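Local structure of putative acetoin utilization protein, acetoin dehydrogenase (Thermus thermophilus, 5AWE) at residues A[144-149]-A[201-206]; A[167-172]-A[179-184]. The protein is of unknown function, pairing CBS domains with an ACT domain, and probably senses a small ligand, as related regulatory proteins do. All blocks are in the same frame, centred on the assembly; numbering follows the deposited sequence.

Contact 1. Residues A[144-149]-A[201-206]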
ATOM      1  N   THR A 144     -34.345  30.193 -29.641  1.00 25.40           N
ATOM      2  CA  THR A 144     -33.970  29.450 -30.835  1.00 25.64           C
ATOM      3  C   THR A 144     -34.838  29.942 -31.976  1.00 27.01           C
ATOM      4  O   THR A 144     -36.064  29.918 -31.883  1.00 28.48           O
ATOM      5  CB  THR A 144     -34.198  27.943 -30.676  1.00 23.62           C
ATOM      6  OG1 THR A 144     -33.458  27.463 -29.549  1.00 25.66           O
ATOM      7  CG2 THR A 144     -33.729  27.208 -31.920  1.00 19.77           C
ATOM      8  N   VAL A 145     -34.201  30.395 -33.051  1.00 26.72           N
ATOM      9  CA  VAL A 145     -34.927  30.912 -34.197  1.00 26.19           C
ATOM     10  C   VAL A 145     -34.306  30.416 -35.493  1.00 27.08           C
ATOM     11  O   VAL A 145     -33.080  30.342 -35.620  1.00 27.72           O
ATOM     12  CB  VAL A 145     -34.945  32.460 -34.181  1.00 28.08           C
ATOM     13  CG1 VAL A 145     -33.543  32.996 -33.943  1.00 29.26           C
ATOM     14  CG2 VAL A 145     -35.495  32.994 -35.496  1.00 23.01           C
ATOM     15  N   ASP A 146     -35.163  30.064 -36.446  1.00 26.15           N
ATOM     16  CA  ASP A 146     -34.719  29.623 -37.759  1.00 26.60           C
ATOM     17  C   ASP A 146     -34.864  30.754 -38.761  1.00 28.32           C
ATOM     18  O   ASP A 146     -35.975  31.220 -39.034  1.00 29.98           O
ATOM     19  CB  ASP A 146     -35.546  28.423 -38.226  1.00 26.60           C
ATOM     20  CG  ASP A 146     -35.211  27.154 -37.468  1.00 27.49           C
ATOM     21  OD1 ASP A 146     -34.102  27.072 -36.894  1.00 30.66           O
ATOM     22  OD2 ASP A 146     -36.054  26.236 -37.444  1.00 25.05           O
ATOM     23  N   ILE A 147     -33.739  31.196 -39.308  1.00 27.72           N
ATOM     24  CA  ILE A 147     -33.747  32.234 -40.326  1.00 27.36           C
ATOM     25  C   ILE A 147     -33.294  31.615 -41.634  1.00 28.05           C
ATOM     26  O   ILE A 147     -32.594  30.595 -41.636  1.00 28.60           O
ATOM     27  CB  ILE A 147     -32.784  33.388 -39.967  1.00 28.06           C
ATOM     28  CG1 ILE A 147     -31.364  32.840 -39.775  1.00 28.05           C
ATOM     29  CG2 ILE A 147     -33.268  34.103 -38.712  1.00 21.40           C
ATOM     30  CD1 ILE A 147     -30.304  33.918 -39.599  1.00 25.39           C
ATOM     31  N   PRO A 148     -33.696  32.207 -42.766  1.00 27.23           N
ATOM     32  CA  PRO A 148     -33.274  31.640 -44.051  1.00 27.34           C
ATOM     33  C   PRO A 148     -31.751  31.659 -44.075  1.00 27.89           C
ATOM     34  O   PRO A 148     -31.137  32.544 -43.479  1.00 27.80           O
ATOM     35  CB  PRO A 148     -33.877  32.593 -45.086  1.00 25.35           C
ATOM     36  CG  PRO A 148     -34.985  33.284 -44.370  1.00 24.89           C
ATOM     37  CD  PRO A 148     -34.536  33.403 -42.939  1.00 27.87           C
ATOM     38  N   ASP A 149     -31.131  30.690 -44.737  1.00 29.22           N
ATOM     39  CA  ASP A 149     -29.677  30.681 -44.777  1.00 32.47           C
ATOM     40  C   ASP A 149     -29.129  31.416 -45.994  1.00 33.50           C
ATOM     41  O   ASP A 149     -28.301  30.878 -46.735  1.00 34.51           O
ATOM     42  CB  ASP A 149     -29.139  29.244 -44.735  1.00 37.64           C
ATOM     43  CG  ASP A 149     -29.371  28.482 -46.029  1.00 39.53           C
ATOM     44  OD1 ASP A 149     -30.423  28.683 -46.674  1.00 42.31           O
ATOM     45  OD2 ASP A 149     -28.492  27.672 -46.394  1.00 38.14           O
ATOM     46  N   GLY A 201     -42.165  37.929 -39.582  1.00 43.03           N
ATOM     47  CA  GLY A 201     -42.066  36.771 -40.455  1.00 43.03           C
ATOM     48  C   GLY A 201     -40.946  35.786 -40.154  1.00 43.15           C
ATOM     49  O   GLY A 201     -40.669  34.886 -40.951  1.00 43.10           O
ATOM     50  N   GLU A 202     -40.289  35.945 -39.010  1.00 42.12           N
ATOM     51  CA  GLU A 202     -39.222  35.024 -38.641  1.00 40.99           C
ATOM     52  C   GLU A 202     -39.825  33.771 -38.002  1.00 39.43           C
ATOM     53  O   GLU A 202     -40.937  33.808 -37.473  1.00 38.74           O
ATOM     54  CB  GLU A 202     -38.256  35.708 -37.672  1.00 41.13           C
ATOM     55  CG  GLU A 202     -36.799  35.359 -37.903  1.00 39.70           C
ATOM     56  CD  GLU A 202     -36.261  35.920 -39.206  1.00 38.67           C
ATOM     57  OE1 GLU A 202     -35.949  35.121 -40.115  1.00 38.40           O
ATOM     58  OE2 GLU A 202     -36.148  37.161 -39.324  1.00 33.43           O
ATOM     59  N   ARG A 203     -39.089  32.664 -38.055  1.00 37.82           N
ATOM     60  CA  ARG A 203     -39.622  31.380 -37.617  1.00 36.15           C
ATOM     61  C   ARG A 203     -39.126  30.991 -36.225  1.00 34.68           C
ATOM     62  O   ARG A 203     -38.051  30.408 -36.083  1.00 34.36           O
ATOM     63  CB  ARG A 203     -39.242  30.290 -38.621  1.00 38.92           C
ATOM     64  CG  ARG A 203     -40.098  29.042 -38.519  1.00 46.67           C
ATOM     65  CD  ARG A 203     -39.613  27.929 -39.434  1.00 52.54           C
ATOM     66  NE  ARG A 203     -39.606  26.598 -38.811  1.00 58.96           N
ATOM     67  CZ  ARG A 203     -40.183  26.278 -37.649  1.00 61.90           C
ATOM     68  NH1 ARG A 203     -40.843  27.182 -36.932  1.00 61.98           N
ATOM     69  NH2 ARG A 203     -40.097  25.034 -37.192  1.00 61.58           N
ATOM     70  N   VAL A 204     -39.921  31.299 -35.202  1.00 32.30           N
ATOM     71  CA  VAL A 204     -39.477  31.163 -33.819  1.00 31.96           C
ATOM     72  C   VAL A 204     -39.713  29.757 -33.276  1.00 32.16           C
ATOM     73  O   VAL A 204     -40.849  29.361 -33.024  1.00 31.99           O
ATOM     74  CB  VAL A 204     -40.190  32.186 -32.898  1.00 33.09           C
ATOM     75  CG1 VAL A 204     -39.742  31.995 -31.452  1.00 31.74           C
ATOM     76  CG2 VAL A 204     -39.880  33.609 -33.360  1.00 29.17           C
ATOM     77  N   VAL A 205     -38.628  29.016 -33.084  1.00 32.14           N
ATOM     78  CA  VAL A 205     -38.712  27.613 -32.705  1.00 32.46           C
ATOM     79  C   VAL A 205     -39.115  27.424 -31.244  1.00 32.78           C
ATOM     80  O   VAL A 205     -40.054  26.680 -30.948  1.00 33.38           O
ATOM     81  CB  VAL A 205     -37.368  26.895 -32.955  1.00 34.61           C
ATOM     82  CG1 VAL A 205     -37.495  25.423 -32.610  1.00 36.46           C
ATOM     83  CG2 VAL A 205     -36.953  27.063 -34.411  1.00 29.72           C
ATOM     84  N   ASP A 206     -38.414  28.093 -30.331  1.00 32.41           N
ATOM     85  CA  ASP A 206     -38.803  28.046 -28.923  1.00 32.58           C
ATOM     86  C   ASP A 206     -38.184  29.152 -28.073  1.00 33.20           C
ATOM     87  O   ASP A 206     -37.247  29.825 -28.495  1.00 33.92           O
ATOM     88  CB  ASP A 206     -38.444  26.690 -28.318  1.00 36.26           C
ATOM     89  CG  ASP A 206     -37.040  26.657 -27.775  1.00 41.31           C
ATOM     90  OD1 ASP A 206     -36.114  27.051 -28.512  1.00 48.64           O
ATOM     91  OD2 ASP A 206     -36.864  26.249 -26.608  1.00 45.96           O
TER
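T144 and D146 hold strand 203-206 through four backbone bonds. D146 N donates to R203 O at 2.9 Å, and T144 N donates to D206 O. The T144 carbonyl oxygen takes two amides at once: V205 N at 3.0 Å and, more weakly, D206 N at 3.4 Å. Two residues thus face one, a classic beta bulge. T144 adds a weak side-chain bond, from OG1 to D206 OD1; its chi1 of -58° leaves OG1 beside the backbone N, and the hydroxyl and the amide both reach D206.

The charged pair across the contact is loose. D146 OD2 lies over one face of the R203 guanidinium, 3.8 Å from NE, with the two flat groups 81° apart. No N-H of R203 points at the oxygen, so this is a long ion pair, and the firmer partner of OD2 is R180 on the adjoining strand. V205 CG2 sits against the same carboxylate, 3.3 Å from OD2, while V205 CB touches T144 CG2.

Beside V145 the E202 side chain packs by its CG and by one carboxylate oxygen. E202 CG meets V145 CG2 at 3.6 Å; from there chi2 (68°) bends the chain, and OE1 comes within 3.2 Å of I147 CG2 and close to P148 CD. An alanine at E202 would probably leave the V145 and I147 methyls without this cover and open a gap beside P148. M157 of helix 153-158 touches both I147 and E202, and V204 packs on L197 and E198 of helix 193-199.

That helix ends in a Schellman motif with G201 as its C-prime residue, and the chain then turns into strand 203-209 alongside strand 141-148. This antiparallel pairing of the first and last strands belongs to the ferredoxin-like beta-alpha-beta-beta-alpha-beta fold of ACT domains.

Contact 2. Residues A[167-172]-A[179-184]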
ATOM      1  N   VAL A 167     -26.876  39.713 -26.989  1.00 21.51           N
ATOM      2  CA  VAL A 167     -25.595  39.508 -26.308  1.00 22.50           C
ATOM      3  C   VAL A 167     -24.758  38.409 -26.969  1.00 21.07           C
ATOM      4  O   VAL A 167     -23.522  38.463 -26.955  1.00 19.63           O
ATOM      5  CB  VAL A 167     -25.822  39.169 -24.817  1.00 26.05           C
ATOM      6  CG1 VAL A 167     -24.510  38.811 -24.144  1.00 28.28           C
ATOM      7  CG2 VAL A 167     -26.442  40.373 -24.120  1.00 31.38           C
ATOM      8  N   SER A 168     -25.431  37.416 -27.551  1.00 20.01           N
ATOM      9  CA  SER A 168     -24.726  36.361 -28.269  1.00 19.54           C
ATOM     10  C   SER A 168     -25.626  35.546 -29.178  1.00 20.13           C
ATOM     11  O   SER A 168     -26.808  35.339 -28.898  1.00 19.84           O
ATOM     12  CB  SER A 168     -24.020  35.416 -27.288  1.00 15.69           C
ATOM     13  OG  SER A 168     -24.965  34.669 -26.547  1.00 15.35           O
ATOM     14  N   ILE A 169     -25.038  35.083 -30.274  1.00 20.90           N
ATOM     15  CA  ILE A 169     -25.718  34.223 -31.230  1.00 20.46           C
ATOM     16  C   ILE A 169     -24.852  32.999 -31.475  1.00 19.77           C
ATOM     17  O   ILE A 169     -23.641  33.124 -31.707  1.00 19.25           O
ATOM     18  CB  ILE A 169     -25.956  34.960 -32.570  1.00 19.39           C
ATOM     19  CG1 ILE A 169     -26.979  36.079 -32.363  1.00 17.95           C
ATOM     20  CG2 ILE A 169     -26.454  33.992 -33.629  1.00 21.95           C
ATOM     21  CD1 ILE A 169     -27.079  37.042 -33.528  1.00 18.88           C
ATOM     22  N   ALA A 170     -25.472  31.821 -31.404  1.00 17.58           N
ATOM     23  CA  ALA A 170     -24.817  30.581 -31.809  1.00 17.09           C
ATOM     24  C   ALA A 170     -25.643  29.830 -32.853  1.00 18.39           C
ATOM     25  O   ALA A 170     -26.886  29.940 -32.888  1.00 14.46           O
ATOM     26  CB  ALA A 170     -24.577  29.695 -30.602  1.00  9.46           C
ATOM     27  N   THR A 171     -24.949  29.068 -33.703  1.00 19.43           N
ATOM     28  CA  THR A 171     -25.612  28.235 -34.709  1.00 20.32           C
ATOM     29  C   THR A 171     -25.854  26.830 -34.167  1.00 19.44           C
ATOM     30  O   THR A 171     -24.931  26.030 -34.076  1.00 18.14           O
ATOM     31  CB  THR A 171     -24.761  28.120 -35.998  1.00 20.46           C
ATOM     32  OG1 THR A 171     -24.536  29.425 -36.533  1.00 22.74           O
ATOM     33  CG2 THR A 171     -25.476  27.273 -37.049  1.00 20.15           C
ATOM     34  N   ALA A 172     -27.096  26.526 -33.807  1.00 19.32           N
ATOM     35  CA  ALA A 172     -27.408  25.190 -33.306  1.00 20.69           C
ATOM     36  C   ALA A 172     -27.297  24.165 -34.426  1.00 21.82           C
ATOM     37  O   ALA A 172     -26.933  23.014 -34.183  1.00 21.63           O
ATOM     38  CB  ALA A 172     -28.808  25.159 -32.708  1.00 18.32           C
ATOM     39  N   GLN A 179     -30.805  28.432 -41.220  1.00 25.09           N
ATOM     40  CA  GLN A 179     -29.780  28.392 -40.196  1.00 22.89           C
ATOM     41  C   GLN A 179     -30.490  28.514 -38.851  1.00 22.59           C
ATOM     42  O   GLN A 179     -31.256  29.455 -38.644  1.00 24.33           O
ATOM     43  CB  GLN A 179     -28.811  29.556 -40.417  1.00 15.22           C
ATOM     44  CG  GLN A 179     -27.648  29.611 -39.460  1.00 18.47           C
ATOM     45  CD  GLN A 179     -26.842  30.878 -39.632  1.00 23.17           C
ATOM     46  OE1 GLN A 179     -27.184  31.732 -40.456  1.00 24.59           O
ATOM     47  NE2 GLN A 179     -25.770  31.014 -38.855  1.00 15.63           N
ATOM     48  N   ARG A 180     -30.260  27.559 -37.950  1.00 22.26           N
ATOM     49  CA  ARG A 180     -30.924  27.580 -36.644  1.00 21.19           C
ATOM     50  C   ARG A 180     -30.077  28.225 -35.549  1.00 21.03           C
ATOM     51  O   ARG A 180     -29.047  27.683 -35.138  1.00 19.99           O
ATOM     52  CB  ARG A 180     -31.313  26.168 -36.204  1.00 20.99           C
ATOM     53  CG  ARG A 180     -31.783  26.107 -34.745  1.00 21.11           C
ATOM     54  CD  ARG A 180     -32.637  24.895 -34.491  1.00 18.44           C
ATOM     55  NE  ARG A 180     -33.797  24.878 -35.374  1.00 22.65           N
ATOM     56  CZ  ARG A 180     -34.654  23.866 -35.453  1.00 30.85           C
ATOM     57  NH1 ARG A 180     -34.480  22.786 -34.698  1.00 26.85           N
ATOM     58  NH2 ARG A 180     -35.684  23.930 -36.291  1.00 26.04           N
ATOM     59  N   LEU A 181     -30.535  29.379 -35.072  1.00 19.86           N
ATOM     60  CA  LEU A 181     -29.755  30.188 -34.146  1.00 19.34           C
ATOM     61  C   LEU A 181     -30.253  30.043 -32.714  1.00 19.98           C
ATOM     62  O   LEU A 181     -31.460  30.021 -32.459  1.00 19.94           O
ATOM     63  CB  LEU A 181     -29.818  31.668 -34.558  1.00 15.87           C
ATOM     64  CG  LEU A 181     -29.456  31.965 -36.017  1.00 15.07           C
ATOM     65  CD1 LEU A 181     -29.680  33.440 -36.311  1.00  7.16           C
ATOM     66  CD2 LEU A 181     -28.002  31.562 -36.284  1.00 14.64           C
ATOM     67  N   VAL A 182     -29.316  29.946 -31.780  1.00 18.39           N
ATOM     68  CA  VAL A 182     -29.644  30.134 -30.377  1.00 18.86           C
ATOM     69  C   VAL A 182     -29.159  31.525 -30.000  1.00 19.73           C
ATOM     70  O   VAL A 182     -27.971  31.848 -30.119  1.00 19.10           O
ATOM     71  CB  VAL A 182     -28.976  29.040 -29.480  1.00 19.19           C
ATOM     72  CG1 VAL A 182     -29.291  29.287 -28.014  1.00 17.26           C
ATOM     73  CG2 VAL A 182     -29.494  27.665 -29.878  1.00 17.97           C
HETATM   74  N   MSE A 183     -30.097  32.361 -29.577  1.00 19.78           N
HETATM   75  CA  MSE A 183     -29.830  33.786 -29.430  1.00 20.97           C
HETATM   76  C   MSE A 183     -30.216  34.189 -28.020  1.00 19.66           C
HETATM   77  O   MSE A 183     -31.277  33.815 -27.533  1.00 19.85           O
HETATM   78  CB  MSE A 183     -30.655  34.584 -30.458  1.00 26.35           C
HETATM   79  CG  MSE A 183     -30.311  36.074 -30.554  1.00 34.95           C
HETATM   80 SE   MSE A 183     -31.517  37.028 -31.541  1.00 52.60          SE
HETATM   81  CE  MSE A 183     -30.491  38.076 -32.328  1.00 41.11           C
ATOM     82  N   ARG A 184     -29.344  34.933 -27.352  1.00 20.27           N
ATOM     83  CA  ARG A 184     -29.678  35.455 -26.040  1.00 19.63           C
ATOM     84  C   ARG A 184     -29.856  36.950 -26.122  1.00 19.36           C
ATOM     85  O   ARG A 184     -28.981  37.662 -26.603  1.00 20.15           O
ATOM     86  CB  ARG A 184     -28.593  35.082 -25.024  1.00 19.51           C
ATOM     87  CG  ARG A 184     -28.727  33.645 -24.563  1.00 17.23           C
ATOM     88  CD  ARG A 184     -27.549  33.163 -23.755  1.00 13.58           C
ATOM     89  NE  ARG A 184     -27.685  31.731 -23.476  1.00 21.98           N
ATOM     90  CZ  ARG A 184     -28.407  31.224 -22.477  1.00 20.31           C
ATOM     91  NH1 ARG A 184     -29.066  32.026 -21.650  1.00 18.76           N
ATOM     92  NH2 ARG A 184     -28.469  29.911 -22.299  1.00 18.34           N
TER
HETATM   93  O   HOH W   1     -26.365  32.166 -27.623  1.00 16.18           O
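V182 O is gripped by three groups: A170 N donates to it at 2.8 Å, a water at 3.0 Å, and I169 CA adds a CH...O contact. The same water donates to S168 OG, whose main partner is L134 O. V182 N returns a bond to A170 O at 2.7 Å, and V167 N to R184 O and R184 N to S168 O continue the ladder.

Near the hairpin turn Q179 NE2 donates to T171 OG1 at 3.1 Å, the oxygen lying within 4° of the amide plane. That hydroxyl also bonds V167 O of the second subunit.

I169 carries the apolar face, with L181 and M183, a selenomethionine. Its CD1 runs beside M183 CE at 3.8 Å, the two chains pointing the same way, and its CG2 meets L181 CD2 at 3.9 Å. At the end of the pairing A172 CB touches R180 CG and V182 CG2.

I169 and T171 also make backbone bonds to the second subunit, and I169 packs on its counterpart there. A buried, regularly bonded hairpin thus offers its outer strand to a partner, consistent with one sheet running through both ACT domains.

Contacts 1 and 2 lie in one four-stranded antiparallel sheet, their centres 10 Å apart, and meet where strand 141-148 runs beside strand 178-186. A salt bridge from D146 OD2 to R180 NH2, at 2.6 Å, ties them; V145 O and L181 N, 2.8 Å apart, probably share a hydrogen bond. I147 CD1 packs on L181 CD1 at 3.4 Å on the side covered by helix 153-158, while T144 CG2 touches R180 CG on the reverse. Contact 1 pairs the outer strand 203-209 with its neighbour, and contact 2 builds the side of the sheet that meets the second subunit.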